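Tetraacyldisaccharide 4'-kinase (Aquifex aeolicus, PDB 4EHW) transfers the gamma-phosphate of ATP to the 4'-position of a tetraacyldisaccharide 1-phosphate, forming lipid IVA in lipid A biosynthesis. Local coordinates at residues I154-K159 against A184-Y189. Sequence-based numbering, arbitrary orientation.
Sequences ILLLKK and ALVLTY
Leu155 and Leu157 supply every backbone amide and carbonyl that residues 154-159 bond directly to the parallel strand 184-188. Leu155 N gives a nearly straight bond to Ala184 O (3.0 Å, 176° at the hydrogen), and Leu155 O takes Val186 N. Two residues on, Leu157 N reaches Val186 O at 2.8 Å. Leu157 O takes more than one donor: Thr188 N comes to it at 2.8 Å from above the carbonyl plane, the CA of Leu187 adds a C-H...O contact, and Thr188 OG1 contributes a weak bond of 3.4 Å. That hydroxyl sits between its own backbone N and carbonyl carbon (chi1 59°), which turns it toward the neighbouring strand and sends CG2 against Leu156. Beyond Lys158 and Thr188 the two chains diverge, and a water bridges them, accepting from Lys159 N and donating to Thr188 O. Lys158 packs its CB against Thr188 OG1, while its polar atoms find partners outside the pair: N bonds to Asp161 OD2 and NZ to Gly50 O.

Leu156 lies alongside Val186, CD1 against CB, and crosses Thr188 at about a right angle, with CG 3.7 Å from the threonine CG2. Ile154 CG2 meets Val186 CG2 on this same face, which Phe56 and Lys53 of helix 53-63 cover. With an alanine at Leu156, Thr188 CG2 and Val186 CB would probably lose their shared neighbour, opening a gap under that helix. On the other face Leu185 CD2 touches both Leu155 CB (3.6 Å) and Leu157 CD1 (3.8 Å).

Strand 40-45 continues the ladder beyond Ile154 and Leu156, and strand 203-214 beyond Leu185. This is the buried parallel sheet of a P-loop kinase, and the link from Lys158 to Gly50 ties the C-terminal end of strand 152-158 to the predicted ATP-binding loop.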
loop_
_atom_site.group_PDB
_atom_site.type_symbol
_atom_site.label_atom_id
_atom_site.label_comp_id
_atom_site.label_asym_id
_atom_site.label_seq_id
_atom_site.Cartn_x
_atom_site.Cartn_y
_atom_site.Cartn_z
ATOM N N ILE A 154 -7.515 2.247 11.101
ATOM C CA ILE A 154 -6.746 3.418 10.693
ATOM C C ILE A 154 -7.159 3.880 9.295
ATOM O O ILE A 154 -7.163 3.091 8.340
ATOM C CB ILE A 154 -5.240 3.117 10.695
ATOM C CG1 ILE A 154 -4.785 2.706 12.100
ATOM C CG2 ILE A 154 -4.453 4.333 10.205
ATOM C CD1 ILE A 154 -3.311 2.357 12.177
ATOM N N LEU A 155 -7.497 5.162 9.174
ATOM C CA LEU A 155 -7.951 5.729 7.901
ATOM C C LEU A 155 -6.997 6.798 7.360
ATOM O O LEU A 155 -6.684 7.773 8.047
ATOM C CB LEU A 155 -9.341 6.343 8.062
ATOM C CG LEU A 155 -9.912 6.953 6.778
ATOM C CD1 LEU A 155 -10.257 5.823 5.792
ATOM C CD2 LEU A 155 -11.151 7.820 7.081
ATOM N N LEU A 156 -6.551 6.613 6.123
ATOM C CA LEU A 156 -5.664 7.563 5.475
ATOM C C LEU A 156 -6.458 8.619 4.719
ATOM O O LEU A 156 -7.423 8.305 4.013
ATOM C CB LEU A 156 -4.735 6.848 4.478
ATOM C CG LEU A 156 -3.377 6.373 4.998
ATOM C CD1 LEU A 156 -3.595 5.415 6.162
ATOM C CD2 LEU A 156 -2.569 5.695 3.882
ATOM N N LEU A 157 -6.025 9.867 4.833
ATOM C CA LEU A 157 -6.678 10.976 4.150
ATOM C C LEU A 157 -5.655 11.946 3.597
ATOM O O LEU A 157 -4.775 12.418 4.328
ATOM C CB LEU A 157 -7.560 11.732 5.127
ATOM C CG LEU A 157 -8.966 11.195 5.341
ATOM C CD1 LEU A 157 -8.864 9.843 6.005
ATOM C CD2 LEU A 157 -9.748 12.163 6.201
ATOM N N LYS A 158 -5.776 12.250 2.310
ATOM C CA LYS A 158 -4.965 13.294 1.686
ATOM C C LYS A 158 -5.856 14.493 1.417
ATOM O O LYS A 158 -7.079 14.349 1.305
ATOM C CB LYS A 158 -4.386 12.805 0.366
ATOM C CG LYS A 158 -5.464 12.417 -0.625
ATOM C CD LYS A 158 -4.882 11.979 -1.951
ATOM C CE LYS A 158 -5.863 11.071 -2.663
ATOM N NZ LYS A 158 -5.425 10.815 -4.052
ATOM N N LYS A 159 -5.241 15.663 1.289
ATOM C CA LYS A 159 -5.964 16.910 1.079
ATOM C C LYS A 159 -7.003 16.794 -0.041
ATOM O O LYS A 159 -8.145 17.232 0.114
ATOM C CB LYS A 159 -4.971 18.050 0.810
ATOM C CG LYS A 159 -5.580 19.447 0.665
ATOM C CD LYS A 159 -4.551 20.523 1.021
ATOM C CE LYS A 159 -4.920 21.890 0.452
ATOM N NZ LYS A 159 -4.225 23.001 1.174
ATOM N N ALA A 184 -8.433 6.297 14.119
ATOM C CA ALA A 184 -7.318 7.220 13.980
ATOM C C ALA A 184 -7.126 7.633 12.525
ATOM O O ALA A 184 -7.447 6.875 11.603
ATOM C CB ALA A 184 -6.045 6.597 14.533
ATOM N N LEU A 185 -6.613 8.843 12.324
ATOM C CA LEU A 185 -6.413 9.369 10.980
ATOM C C LEU A 185 -4.942 9.626 10.684
ATOM O O LEU A 185 -4.193 10.112 11.542
ATOM C CB LEU A 185 -7.193 10.670 10.792
ATOM C CG LEU A 185 -8.709 10.493 10.852
ATOM C CD1 LEU A 185 -9.410 11.832 10.670
ATOM C CD2 LEU A 185 -9.140 9.517 9.788
ATOM N N VAL A 186 -4.538 9.295 9.461
ATOM C CA VAL A 186 -3.217 9.624 8.959
ATOM C C VAL A 186 -3.380 10.539 7.746
ATOM O O VAL A 186 -4.033 10.167 6.765
ATOM C CB VAL A 186 -2.465 8.350 8.576
ATOM C CG1 VAL A 186 -1.053 8.683 8.131
ATOM C CG2 VAL A 186 -2.441 7.405 9.766
ATOM N N LEU A 187 -2.810 11.740 7.826
ATOM C CA LEU A 187 -2.957 12.752 6.779
ATOM C C LEU A 187 -1.749 12.688 5.833
ATOM O O LEU A 187 -0.621 13.059 6.193
ATOM C CB LEU A 187 -3.100 14.145 7.403
ATOM C CG LEU A 187 -4.074 14.217 8.584
ATOM C CD1 LEU A 187 -4.098 15.631 9.195
ATOM C CD2 LEU A 187 -5.465 13.781 8.166
ATOM N N THR A 188 -2.000 12.224 4.616
ATOM C CA THR A 188 -0.934 11.846 3.706
ATOM C C THR A 188 -0.526 12.972 2.765
ATOM O O THR A 188 -1.128 14.043 2.760
ATOM C CB THR A 188 -1.368 10.632 2.871
ATOM O OG1 THR A 188 -2.549 10.965 2.136
ATOM C CG2 THR A 188 -1.672 9.439 3.783
ATOM N N TYR A 189 0.506 12.709 1.972
ATOM C CA TYR A 189 0.991 13.652 0.972
ATOM C C TYR A 189 1.275 15.019 1.564
ATOM O O TYR A 189 1.077 16.048 0.911
ATOM C CB TYR A 189 0.004 13.746 -0.192
ATOM C CG TYR A 189 -0.076 12.456 -0.972
ATOM C CD1 TYR A 189 0.577 12.308 -2.189
ATOM C CD2 TYR A 189 -0.771 11.370 -0.472
ATOM C CE1 TYR A 189 0.512 11.116 -2.898
ATOM C CE2 TYR A 189 -0.835 10.168 -1.168
ATOM C CZ TYR A 189 -0.198 10.048 -2.380
ATOM O OH TYR A 189 -0.266 8.853 -3.069
HETATM O O HOH W 1 -2.515 15.829 0.938
#